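Local coordinates for 39 kDa initiator binding protein (Trichomonas vaginalis, PDB 1Q87) that probably binds the initiator (Inr) element of core promoters as a whole protein, of which this chain is the C-domain, at residues A[39-42]-A[43-47]; A[60-63]-A[64-67]; A[73-76]-A[77-80]; A[99-102]-A[103-106]; A[108-111]-A[112-115]. All coordinates share one frame; numbering follows the deposited sequence.

Interaction 1. Residues A[39-42]-A[43-47]; sequences VDEI and WFRLT
E41 and R45, one turn apart near the end of helix 29-47, run side by side in the same direction and touch through their aliphatic parts, CG of E41 lying 3.4 Å from CD of R45. Their charges approach without pairing. OE2 of E41, 4.0 Å from NE of R45, lies well off the guanidinium plane, so the two groups are near without a directed bond; their planes are 85° apart. A bend at chi3 (57°) turns the arginine tip, whose NE makes a weak hydrogen bond to Y66 OH on helix 56-67.

Apolar contact joins I42 and L46, also alongside each other, with CG2 of I42 4.1 Å from CD1 of L46. Both side chains also pack on helix 56-67, I42 on F67 and L46 on A63.

Hydrogen bonding is at first regular, R45 N reaching E41 O at 2.9 Å. At L46 the bond to I42 O is bent, 133° at the hydrogen. T47 then folds back, its OG1 2.8 Å from W43 O and above the carbonyl plane, while its CG2 sits 3.5 Å above the W43 indole plane, displaced toward the ring's margin. W43 NE1 in turn bonds D51 O.

The chemistry therefore differs by flank: between the charges at most a weak, undirected attraction would be expected, another flank is apolar, and at the helix end a carbonyl is gripped by both the backbone N and the hydroxyl of T47.

Interaction 2. Residues A[60-63]-A[64-67]; sequences IEKA and AEYF
E61 and E65 cross obliquely on the outer flank of helix 56-67, bringing two acceptors together: OE2 of E61 is 3.1 Å from OE2 of E65, with the carboxylate planes 72° apart. E61 arrives there through a bent chain with a first torsion away from the staggered values (chi1 -142°), whereas E65 extends beyond CG. The encounter makes sense once K74 of helix 74-84 is considered, because its ammonium forms salt bridges with OE1 of E61 and OE2 of E65.

K62 takes a different attitude, lying alongside E65 and pointing the same way. Its CD is 4.0 Å from OE1 of E65, and its NZ remains 4.1 Å from that oxygen, too far for a salt bridge; toward E61 OE2 the NZ makes a long one of 3.9 Å.

A63 and F67 meet on the buried side. With CG beside the backbone N (chi1 -63°), the F67 ring leans back along its own helix, so that CE2 lies 3.9 Å from CB of A63. The backbone beneath is tight, F67 N donating to A63 O at 2.7 Å. The same ring packs on F101 and L102 of helix 95-105 and presents its CD1 in plane at the edge of the Y66 ring.

Two carboxylates this close would be expected to repel each other; the shared K74, with some assistance from K62, probably offsets that cost, joining the acidic pair to the neighbouring helix.

Interaction 3. Residues A[73-76]-A[77-80]; sequences PKQN and AIEV
The opening turns of helix 74-84 form this contact, with P73 at the N-cap position. P73 O accepts the first bond, from A77 N at 3.2 Å and nearly straight. Side-chain contacts then follow the usual three- and four-residue spacings. Q75 and E79 approach through their polar ends: NE2 of Q75 is 3.1 Å from OE2 of E79, the amide and carboxylate planes being 71° apart. The glutamine is folded to get there, its chi1 lying away from a staggered value (-110°) and its chain bent at chi2. That fold also places its OE1 4.0 Å from CD1 of I78.

The helix is the second of a consecutive pair, helices 56-67 and 74-84, and I78 and A77 pack on A64 of the first. K74 serves both helices. Fully extended, with CG opposite the backbone N (chi1 179°), it passes its CG 4.1 Å from I78 CD1 on the way to the acidic pair of helix 56-67. On another side of the turn, OD1 of N76 lies 4.1 Å from CG2 of V80, while its hydrogen bond comes from NE2 of Q72, in the loop before the helix. V80 N bonds N76 O at 3.0 Å.

Interaction 4. Residues A[99-102]-A[103-106]; sequences YKFL and AMFG
A buried, mainly apolar contact lies toward the C-terminal end of helix 95-105, near the centre of the chain and walled by helices 29-47, 74-84 and 111-123. M104 carries much of it. It lies alongside K100, pointing the same way, and a bend at chi3 (-92°) turns its CE onto the lysine chain, 3.9 Å from CG of K100. The same methyl rests 3.6 Å from CA of F101 and 4.3 Å from CD1 of the F101 ring.

F105 turns one face to its neighbour, with CB of M104 3.7 Å above the ring plane and displaced toward the ring's margin; beyond the helix, the ring packs on I111 and I115. A103 is pressed close to the preceding turn, its CB 3.0 Å from Y99 O.

In the backbone, F105 N reaches F101 O at 3.2 Å, and G106 N reaches L102 O at 2.6 Å, a short bond bent to 139° at the hydrogen. G106 O in turn accepts from NZ of K114.

The result is a turn whose carbonyls are taken up by backbone donors, with a lysine from the next helix on the G106 carbonyl that follows, while the terminal methyl of M104 packs against K100, the F101 backbone and, more loosely, its ring.

Interaction 5. Residues A[108-111]-A[112-115]; sequences YETI and MLKI
T110 and L113 meet at the start of helix 111-123, where T110 occupies the N-cap position. Among the hydrogen bonds, its carbonyl does double duty. K114 N approaches T110 O almost straight at 3.2 Å, while L113 N comes to the same oxygen at 2.8 Å from above the carbonyl plane, 48° out of it. One residue on, I115 N bonds I111 O at 3.1 Å. The threonine hydroxyl makes no capping bond. Its OG1, placed between the backbone N and the carbonyl carbon (chi1 55°), instead accepts from A177 N.

Apolar contacts line up along the same turn. CB of T110 is 4.0 Å from CD1 of L113, the leucine lying across the threonine. I111 and I115 lie alongside each other, with CG1 of I111 4.0 Å from CD1 of I115. I111 sets CG1 opposite its own backbone N (chi1 -176°), which forces CG2 in between N and C; that methyl is consequently only 3.2 Å from M112 N and 4.1 Å from M112 CG. I111 also packs on F101 of helix 95-105.

Charge enters through K114, a buried lysine whose extended chain reaches past T110 to place NZ among three oxygens: G106 O, I175 O and N171 OD1. These acceptors would be expected to stabilise the ammonium within the interior. The start of the helix is thus held in two ways, by a threonine carbonyl that takes the N-H groups of L113 and K114 and by a lysine that ties it back to the G106 carbonyl before it.

Overall arrangement
All five contacts are local turns, and together they sample neighbouring helices of the C-domain. Interactions 2 and 3 lie closest, with centres about 9 Å apart, and K74 joins them, its NZ 2.7 Å from E65 OE2. Interactions 4 and 5, about 10 Å apart between centres, are coupled where K114 reaches G106. F67 of interaction 2 touches three of the other contacts: its CZ lies 3.9 Å from I42 CG2 of interaction 1, its CD2 3.9 Å from F101 CE2 of interaction 4, and its CB 3.6 Å from I111 CG2 of interaction 5. Interactions 1 and 3 do not touch, their nearest atoms being about 10 Å apart.

Interaction 1. Residues A[39-42]-A[43-47]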
loop_
_atom_site.group_PDB
_atom_site.type_symbol
_atom_site.label_atom_id
_atom_site.label_comp_id
_atom_site.label_asym_id
_atom_site.label_seq_id
_atom_site.Cartn_x
_atom_site.Cartn_y
_atom_site.Cartn_z
ATOM N N VAL A 39 6.962 12.911 2.682
ATOM C CA VAL A 39 6.460 13.002 1.325
ATOM C C VAL A 39 7.063 14.247 0.652
ATOM O O VAL A 39 7.504 14.176 -0.508
ATOM C CB VAL A 39 4.914 13.077 1.284
ATOM C CG1 VAL A 39 4.443 13.208 -0.183
ATOM C CG2 VAL A 39 4.267 11.802 1.938
ATOM N N ASP A 40 7.079 15.368 1.373
ATOM C CA ASP A 40 7.658 16.617 0.866
ATOM C C ASP A 40 9.118 16.404 0.482
ATOM O O ASP A 40 9.529 16.684 -0.629
ATOM C CB ASP A 40 7.595 17.716 1.924
ATOM C CG ASP A 40 6.175 18.212 2.180
ATOM O OD1 ASP A 40 5.377 18.289 1.212
ATOM O OD2 ASP A 40 5.875 18.544 3.352
ATOM N N GLU A 41 9.910 15.895 1.404
ATOM C CA GLU A 41 11.313 15.628 1.109
ATOM C C GLU A 41 11.524 14.802 -0.175
ATOM O O GLU A 41 12.291 15.186 -1.079
ATOM C CB GLU A 41 11.970 14.883 2.280
ATOM C CG GLU A 41 13.371 14.343 1.966
ATOM C CD GLU A 41 13.856 13.293 2.982
ATOM O OE1 GLU A 41 13.611 13.470 4.193
ATOM O OE2 GLU A 41 14.496 12.295 2.563
ATOM N N ILE A 42 10.839 13.671 -0.272
ATOM C CA ILE A 42 11.028 12.801 -1.428
ATOM C C ILE A 42 10.540 13.401 -2.742
ATOM O O ILE A 42 11.139 13.178 -3.807
ATOM C CB ILE A 42 10.369 11.444 -1.162
ATOM C CG1 ILE A 42 11.055 10.785 0.049
ATOM C CG2 ILE A 42 10.403 10.587 -2.388
ATOM C CD1 ILE A 42 10.488 9.426 0.399
ATOM N N TRP A 43 9.460 14.175 -2.669
ATOM C CA TRP A 43 8.905 14.802 -3.858
ATOM C C TRP A 43 9.935 15.807 -4.397
ATOM O O TRP A 43 10.200 15.863 -5.601
ATOM C CB TRP A 43 7.599 15.523 -3.507
ATOM C CG TRP A 43 7.087 16.359 -4.634
ATOM C CD1 TRP A 43 7.173 17.719 -4.741
ATOM C CD2 TRP A 43 6.494 15.895 -5.855
ATOM N NE1 TRP A 43 6.672 18.131 -5.962
ATOM C CE2 TRP A 43 6.249 17.033 -6.665
ATOM C CE3 TRP A 43 6.137 14.629 -6.344
ATOM C CZ2 TRP A 43 5.669 16.949 -7.934
ATOM C CZ3 TRP A 43 5.559 14.538 -7.607
ATOM C CH2 TRP A 43 5.328 15.696 -8.390
ATOM N N PHE A 44 10.499 16.582 -3.468
ATOM C CA PHE A 44 11.476 17.590 -3.767
ATOM C C PHE A 44 12.736 16.971 -4.343
ATOM O O PHE A 44 13.236 17.461 -5.330
ATOM C CB PHE A 44 11.804 18.416 -2.521
ATOM C CG PHE A 44 12.757 19.562 -2.789
ATOM C CD1 PHE A 44 12.450 20.530 -3.746
ATOM C CD2 PHE A 44 13.956 19.674 -2.086
ATOM C CE1 PHE A 44 13.318 21.583 -3.995
ATOM C CE2 PHE A 44 14.826 20.719 -2.325
ATOM C CZ PHE A 44 14.509 21.681 -3.285
ATOM N N ARG A 45 13.239 15.898 -3.736
ATOM C CA ARG A 45 14.420 15.220 -4.255
ATOM C C ARG A 45 14.148 14.619 -5.634
ATOM O O ARG A 45 15.058 14.455 -6.432
ATOM C CB ARG A 45 14.851 14.101 -3.309
ATOM C CG ARG A 45 15.094 14.570 -1.883
ATOM C CD ARG A 45 14.975 13.418 -0.891
ATOM N NE ARG A 45 15.899 12.356 -1.235
ATOM C CZ ARG A 45 17.214 12.482 -1.156
ATOM N NH1 ARG A 45 17.741 13.624 -0.731
ATOM N NH2 ARG A 45 17.999 11.477 -1.515
ATOM N N LEU A 46 12.894 14.298 -5.926
ATOM C CA LEU A 46 12.575 13.701 -7.215
ATOM C C LEU A 46 12.271 14.706 -8.337
ATOM O O LEU A 46 12.482 14.427 -9.514
ATOM C CB LEU A 46 11.376 12.744 -7.062
ATOM C CG LEU A 46 11.462 11.389 -6.334
ATOM C CD1 LEU A 46 10.167 10.568 -6.524
ATOM C CD2 LEU A 46 12.594 10.600 -6.927
ATOM N N THR A 47 11.781 15.872 -7.958
ATOM C CA THR A 47 11.355 16.899 -8.900
ATOM C C THR A 47 12.062 18.274 -8.726
ATOM O O THR A 47 11.870 19.163 -9.539
ATOM C CB THR A 47 9.807 17.158 -8.738
ATOM O OG1 THR A 47 9.570 17.797 -7.466
ATOM C CG2 THR A 47 8.984 15.839 -8.786
#

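Interaction 2. Residues A[60-63]-A[64-67]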
loop_
_atom_site.group_PDB
_atom_site.type_symbol
_atom_site.label_atom_id
_atom_site.label_comp_id
_atom_site.label_asym_id
_atom_site.label_seq_id
_atom_site.Cartn_x
_atom_site.Cartn_y
_atom_site.Cartn_z
ATOM N N ILE A 60 7.646 8.607 -12.473
ATOM C CA ILE A 60 7.798 7.188 -12.328
ATOM C C ILE A 60 9.267 6.789 -12.501
ATOM O O ILE A 60 9.787 5.955 -11.777
ATOM C CB ILE A 60 6.896 6.488 -13.361
ATOM C CG1 ILE A 60 5.434 6.759 -12.998
ATOM C CG2 ILE A 60 7.186 4.987 -13.439
ATOM C CD1 ILE A 60 4.433 5.959 -13.813
ATOM N N GLU A 61 9.946 7.421 -13.443
ATOM C CA GLU A 61 11.346 7.120 -13.720
ATOM C C GLU A 61 12.210 7.520 -12.520
ATOM O O GLU A 61 13.009 6.723 -12.058
ATOM C CB GLU A 61 11.777 7.857 -14.996
ATOM C CG GLU A 61 12.707 7.092 -15.903
ATOM C CD GLU A 61 14.064 7.764 -16.053
ATOM O OE1 GLU A 61 14.884 7.258 -16.858
ATOM O OE2 GLU A 61 14.312 8.787 -15.368
ATOM N N LYS A 62 12.052 8.744 -12.013
ATOM C CA LYS A 62 12.833 9.169 -10.843
ATOM C C LYS A 62 12.496 8.313 -9.635
ATOM O O LYS A 62 13.392 7.887 -8.896
ATOM C CB LYS A 62 12.581 10.628 -10.472
ATOM C CG LYS A 62 13.001 11.640 -11.554
ATOM C CD LYS A 62 14.404 11.348 -12.027
ATOM C CE LYS A 62 14.826 12.227 -13.187
ATOM N NZ LYS A 62 16.170 11.811 -13.681
ATOM N N ALA A 63 11.210 8.041 -9.451
ATOM C CA ALA A 63 10.779 7.239 -8.316
ATOM C C ALA A 63 11.382 5.832 -8.434
ATOM O O ALA A 63 11.853 5.280 -7.431
ATOM C CB ALA A 63 9.253 7.173 -8.235
ATOM N N ALA A 64 11.412 5.277 -9.646
ATOM C CA ALA A 64 11.970 3.946 -9.803
ATOM C C ALA A 64 13.412 3.924 -9.318
ATOM O O ALA A 64 13.783 3.121 -8.440
ATOM C CB ALA A 64 11.889 3.469 -11.280
ATOM N N GLU A 65 14.206 4.834 -9.866
ATOM C CA GLU A 65 15.595 4.905 -9.523
ATOM C C GLU A 65 15.773 4.981 -8.035
ATOM O O GLU A 65 16.665 4.362 -7.486
ATOM C CB GLU A 65 16.253 6.144 -10.137
ATOM C CG GLU A 65 16.581 6.088 -11.630
ATOM C CD GLU A 65 16.733 7.498 -12.240
ATOM O OE1 GLU A 65 17.096 8.460 -11.493
ATOM O OE2 GLU A 65 16.484 7.634 -13.467
ATOM N N TYR A 66 14.922 5.742 -7.376
ATOM C CA TYR A 66 15.086 5.957 -5.956
ATOM C C TYR A 66 14.454 4.910 -5.048
ATOM O O TYR A 66 14.909 4.742 -3.921
ATOM C CB TYR A 66 14.554 7.346 -5.624
ATOM C CG TYR A 66 14.745 7.831 -4.209
ATOM C CD1 TYR A 66 13.784 7.604 -3.231
ATOM C CD2 TYR A 66 15.843 8.601 -3.870
ATOM C CE1 TYR A 66 13.907 8.147 -1.943
ATOM C CE2 TYR A 66 15.982 9.142 -2.582
ATOM C CZ TYR A 66 15.010 8.911 -1.626
ATOM O OH TYR A 66 15.160 9.426 -0.354
ATOM N N PHE A 67 13.431 4.209 -5.536
ATOM C CA PHE A 67 12.739 3.212 -4.727
ATOM C C PHE A 67 13.111 1.740 -5.014
ATOM O O PHE A 67 12.849 0.886 -4.188
ATOM C CB PHE A 67 11.217 3.343 -4.890
ATOM C CG PHE A 67 10.638 4.645 -4.408
ATOM C CD1 PHE A 67 11.278 5.418 -3.470
ATOM C CD2 PHE A 67 9.403 5.072 -4.895
ATOM C CE1 PHE A 67 10.711 6.578 -3.029
ATOM C CE2 PHE A 67 8.832 6.218 -4.467
ATOM C CZ PHE A 67 9.476 6.982 -3.529
#

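Interaction 3. Residues A[73-76]-A[77-80]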
loop_
_atom_site.group_PDB
_atom_site.type_symbol
_atom_site.label_atom_id
_atom_site.label_comp_id
_atom_site.label_asym_id
_atom_site.label_seq_id
_atom_site.Cartn_x
_atom_site.Cartn_y
_atom_site.Cartn_z
ATOM N N PRO A 73 16.022 -4.553 -11.470
ATOM C CA PRO A 73 16.165 -3.864 -12.764
ATOM C C PRO A 73 15.288 -2.581 -12.764
ATOM O O PRO A 73 14.138 -2.608 -12.293
ATOM C CB PRO A 73 15.662 -4.884 -13.773
ATOM C CG PRO A 73 15.797 -6.239 -13.040
ATOM C CD PRO A 73 15.424 -5.884 -11.623
ATOM N N LYS A 74 15.832 -1.474 -13.274
ATOM C CA LYS A 74 15.087 -0.225 -13.317
ATOM C C LYS A 74 13.771 -0.372 -14.080
ATOM O O LYS A 74 12.754 0.191 -13.683
ATOM C CB LYS A 74 15.934 0.879 -13.952
ATOM C CG LYS A 74 15.227 2.226 -14.057
ATOM C CD LYS A 74 16.245 3.300 -14.440
ATOM C CE LYS A 74 15.619 4.673 -14.694
ATOM N NZ LYS A 74 16.608 5.608 -15.321
ATOM N N GLN A 75 13.801 -1.133 -15.165
ATOM C CA GLN A 75 12.606 -1.326 -15.971
ATOM C C GLN A 75 11.525 -1.992 -15.174
ATOM O O GLN A 75 10.334 -1.651 -15.314
ATOM C CB GLN A 75 12.880 -2.168 -17.215
ATOM C CG GLN A 75 12.812 -1.347 -18.497
ATOM C CD GLN A 75 11.522 -0.553 -18.616
ATOM O OE1 GLN A 75 11.542 0.641 -18.961
ATOM N NE2 GLN A 75 10.386 -1.210 -18.333
ATOM N N ASN A 76 11.929 -2.949 -14.345
ATOM C CA ASN A 76 10.943 -3.641 -13.530
ATOM C C ASN A 76 10.270 -2.695 -12.550
ATOM O O ASN A 76 9.056 -2.678 -12.438
ATOM C CB ASN A 76 11.568 -4.788 -12.748
ATOM C CG ASN A 76 10.609 -5.386 -11.755
ATOM O OD1 ASN A 76 10.718 -5.162 -10.547
ATOM N ND2 ASN A 76 9.650 -6.132 -12.254
ATOM N N ALA A 77 11.076 -1.909 -11.851
ATOM C CA ALA A 77 10.552 -0.990 -10.873
ATOM C C ALA A 77 9.576 -0.022 -11.557
ATOM O O ALA A 77 8.558 0.350 -10.965
ATOM C CB ALA A 77 11.691 -0.229 -10.218
ATOM N N ILE A 78 9.889 0.363 -12.799
ATOM C CA ILE A 78 9.061 1.293 -13.578
ATOM C C ILE A 78 7.719 0.660 -13.912
ATOM O O ILE A 78 6.669 1.296 -13.836
ATOM C CB ILE A 78 9.767 1.695 -14.890
ATOM C CG1 ILE A 78 10.856 2.717 -14.598
ATOM C CG2 ILE A 78 8.773 2.291 -15.879
ATOM C CD1 ILE A 78 11.603 3.134 -15.853
ATOM N N GLU A 79 7.742 -0.608 -14.263
ATOM C CA GLU A 79 6.495 -1.247 -14.597
ATOM C C GLU A 79 5.618 -1.378 -13.360
ATOM O O GLU A 79 4.423 -1.138 -13.421
ATOM C CB GLU A 79 6.751 -2.617 -15.236
ATOM C CG GLU A 79 7.784 -2.556 -16.359
ATOM C CD GLU A 79 7.597 -3.613 -17.455
ATOM O OE1 GLU A 79 6.711 -4.498 -17.313
ATOM O OE2 GLU A 79 8.357 -3.540 -18.462
ATOM N N VAL A 80 6.218 -1.729 -12.230
ATOM C CA VAL A 80 5.454 -1.921 -11.021
ATOM C C VAL A 80 4.796 -0.611 -10.593
ATOM O O VAL A 80 3.594 -0.552 -10.340
ATOM C CB VAL A 80 6.346 -2.394 -9.875
ATOM C CG1 VAL A 80 5.546 -2.415 -8.547
ATOM C CG2 VAL A 80 6.876 -3.778 -10.177
#

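Interaction 4. Residues A[99-102]-A[103-106]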
loop_
_atom_site.group_PDB
_atom_site.type_symbol
_atom_site.label_atom_id
_atom_site.label_comp_id
_atom_site.label_asym_id
_atom_site.label_seq_id
_atom_site.Cartn_x
_atom_site.Cartn_y
_atom_site.Cartn_z
ATOM N N TYR A 99 2.172 11.025 -2.271
ATOM C CA TYR A 99 1.587 10.831 -0.931
ATOM C C TYR A 99 0.752 9.525 -0.899
ATOM O O TYR A 99 0.885 8.689 -0.013
ATOM C CB TYR A 99 0.678 12.002 -0.577
ATOM C CG TYR A 99 0.136 11.967 0.833
ATOM C CD1 TYR A 99 0.736 12.729 1.834
ATOM C CD2 TYR A 99 -0.992 11.195 1.175
ATOM C CE1 TYR A 99 0.236 12.747 3.138
ATOM C CE2 TYR A 99 -1.512 11.200 2.527
ATOM C CZ TYR A 99 -0.878 11.995 3.484
ATOM O OH TYR A 99 -1.328 12.102 4.780
ATOM N N LYS A 100 -0.092 9.367 -1.894
ATOM C CA LYS A 100 -0.921 8.187 -2.014
ATOM C C LYS A 100 -0.060 6.917 -2.099
ATOM O O LYS A 100 -0.298 5.934 -1.377
ATOM C CB LYS A 100 -1.782 8.317 -3.277
ATOM C CG LYS A 100 -2.728 7.175 -3.519
ATOM C CD LYS A 100 -4.071 7.676 -4.084
ATOM C CE LYS A 100 -4.060 7.803 -5.606
ATOM N NZ LYS A 100 -5.442 7.840 -6.196
ATOM N N PHE A 101 0.958 6.972 -2.965
ATOM C CA PHE A 101 1.827 5.824 -3.230
ATOM C C PHE A 101 2.640 5.407 -2.022
ATOM O O PHE A 101 2.741 4.226 -1.710
ATOM C CB PHE A 101 2.743 6.128 -4.410
ATOM C CG PHE A 101 3.576 4.979 -4.837
ATOM C CD1 PHE A 101 2.991 3.869 -5.422
ATOM C CD2 PHE A 101 4.949 4.984 -4.629
ATOM C CE1 PHE A 101 3.756 2.774 -5.789
ATOM C CE2 PHE A 101 5.724 3.889 -4.997
ATOM C CZ PHE A 101 5.122 2.785 -5.576
ATOM N N LEU A 102 3.216 6.372 -1.340
ATOM C CA LEU A 102 4.001 6.095 -0.149
ATOM C C LEU A 102 3.071 5.664 1.019
ATOM O O LEU A 102 3.453 4.878 1.900
ATOM C CB LEU A 102 4.836 7.351 0.222
ATOM C CG LEU A 102 6.097 7.629 -0.654
ATOM C CD1 LEU A 102 6.589 9.043 -0.475
ATOM C CD2 LEU A 102 7.228 6.647 -0.285
ATOM N N ALA A 103 1.842 6.159 0.999
ATOM C CA ALA A 103 0.850 5.835 2.031
ATOM C C ALA A 103 0.470 4.367 1.923
ATOM O O ALA A 103 0.330 3.707 2.931
ATOM C CB ALA A 103 -0.406 6.701 1.871
ATOM N N MET A 104 0.310 3.872 0.703
ATOM C CA MET A 104 -0.035 2.464 0.492
ATOM C C MET A 104 1.104 1.514 0.808
ATOM O O MET A 104 0.905 0.540 1.524
ATOM C CB MET A 104 -0.454 2.180 -0.955
ATOM C CG MET A 104 -1.644 3.001 -1.441
ATOM S SD MET A 104 -2.049 2.506 -3.082
ATOM C CE MET A 104 -1.030 3.727 -4.034
ATOM N N PHE A 105 2.300 1.810 0.299
ATOM C CA PHE A 105 3.435 0.908 0.483
ATOM C C PHE A 105 4.751 1.431 1.077
ATOM O O PHE A 105 5.750 0.739 1.004
ATOM C CB PHE A 105 3.750 0.259 -0.830
ATOM C CG PHE A 105 2.598 -0.450 -1.450
ATOM C CD1 PHE A 105 2.102 -1.649 -0.904
ATOM C CD2 PHE A 105 2.053 0.026 -2.633
ATOM C CE1 PHE A 105 1.072 -2.353 -1.546
ATOM C CE2 PHE A 105 1.020 -0.668 -3.295
ATOM C CZ PHE A 105 0.527 -1.849 -2.762
ATOM N N GLY A 106 4.766 2.632 1.645
ATOM C CA GLY A 106 5.983 3.136 2.251
ATOM C C GLY A 106 6.215 2.513 3.636
ATOM O O GLY A 106 5.371 1.744 4.116
#

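Interaction 5. Residues A[108-111]-A[112-115]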
loop_
_atom_site.group_PDB
_atom_site.type_symbol
_atom_site.label_atom_id
_atom_site.label_comp_id
_atom_site.label_asym_id
_atom_site.label_seq_id
_atom_site.Cartn_x
_atom_site.Cartn_y
_atom_site.Cartn_z
ATOM N N TYR A 108 9.772 4.300 1.934
ATOM C CA TYR A 108 10.477 3.974 0.699
ATOM C C TYR A 108 11.602 2.917 0.898
ATOM O O TYR A 108 11.848 2.127 0.006
ATOM C CB TYR A 108 11.003 5.258 0.065
ATOM C CG TYR A 108 12.441 5.576 0.397
ATOM C CD1 TYR A 108 13.480 5.035 -0.364
ATOM C CD2 TYR A 108 12.756 6.414 1.456
ATOM C CE1 TYR A 108 14.794 5.319 -0.084
ATOM C CE2 TYR A 108 14.063 6.715 1.754
ATOM C CZ TYR A 108 15.085 6.157 0.979
ATOM O OH TYR A 108 16.396 6.400 1.287
ATOM N N GLU A 109 12.257 2.890 2.061
ATOM C CA GLU A 109 13.302 1.879 2.290
ATOM C C GLU A 109 12.854 0.472 1.956
ATOM O O GLU A 109 13.657 -0.327 1.510
ATOM C CB GLU A 109 13.788 1.840 3.740
ATOM C CG GLU A 109 14.629 3.041 4.162
ATOM C CD GLU A 109 13.793 4.308 4.344
ATOM O OE1 GLU A 109 12.553 4.252 4.139
ATOM O OE2 GLU A 109 14.374 5.360 4.705
ATOM N N THR A 110 11.591 0.134 2.198
ATOM C CA THR A 110 11.176 -1.228 1.867
ATOM C C THR A 110 9.935 -1.289 0.966
ATOM O O THR A 110 9.241 -2.307 0.886
ATOM C CB THR A 110 10.987 -2.063 3.187
ATOM O OG1 THR A 110 10.067 -1.403 4.062
ATOM C CG2 THR A 110 12.376 -2.188 3.937
ATOM N N ILE A 111 9.718 -0.229 0.197
ATOM C CA ILE A 111 8.522 -0.183 -0.593
ATOM C C ILE A 111 8.252 -1.367 -1.485
ATOM O O ILE A 111 7.111 -1.845 -1.596
ATOM C CB ILE A 111 8.439 1.125 -1.395
ATOM C CG1 ILE A 111 7.098 1.171 -2.132
ATOM C CG2 ILE A 111 9.637 1.284 -2.330
ATOM C CD1 ILE A 111 6.251 2.304 -1.695
ATOM N N MET A 112 9.294 -1.871 -2.109
ATOM C CA MET A 112 9.120 -2.987 -3.011
ATOM C C MET A 112 8.870 -4.306 -2.296
ATOM O O MET A 112 8.385 -5.250 -2.884
ATOM C CB MET A 112 10.331 -3.057 -3.913
ATOM C CG MET A 112 10.382 -1.877 -4.853
ATOM S SD MET A 112 9.235 -2.088 -6.200
ATOM C CE MET A 112 8.425 -0.647 -6.134
ATOM N N LEU A 113 9.184 -4.372 -1.009
ATOM C CA LEU A 113 8.926 -5.603 -0.282
ATOM C C LEU A 113 7.447 -5.632 0.010
ATOM O O LEU A 113 6.798 -6.654 -0.262
ATOM C CB LEU A 113 9.716 -5.669 1.027
ATOM C CG LEU A 113 11.232 -5.666 0.821
ATOM C CD1 LEU A 113 11.934 -5.772 2.198
ATOM C CD2 LEU A 113 11.622 -6.825 -0.128
ATOM N N LYS A 114 6.910 -4.519 0.541
ATOM C CA LYS A 114 5.476 -4.444 0.847
ATOM C C LYS A 114 4.657 -4.745 -0.398
ATOM O O LYS A 114 3.712 -5.549 -0.357
ATOM C CB LYS A 114 5.097 -3.074 1.405
ATOM C CG LYS A 114 5.832 -2.772 2.718
ATOM C CD LYS A 114 5.057 -1.851 3.623
ATOM C CE LYS A 114 5.815 -1.536 4.860
ATOM N NZ LYS A 114 5.178 -0.342 5.497
ATOM N N ILE A 115 5.073 -4.176 -1.518
ATOM C CA ILE A 115 4.343 -4.398 -2.754
ATOM C C ILE A 115 4.300 -5.860 -3.113
ATOM O O ILE A 115 3.218 -6.415 -3.309
ATOM C CB ILE A 115 4.923 -3.574 -3.959
ATOM C CG1 ILE A 115 4.609 -2.071 -3.787
ATOM C CG2 ILE A 115 4.359 -4.110 -5.277
ATOM C CD1 ILE A 115 5.230 -1.181 -4.848
#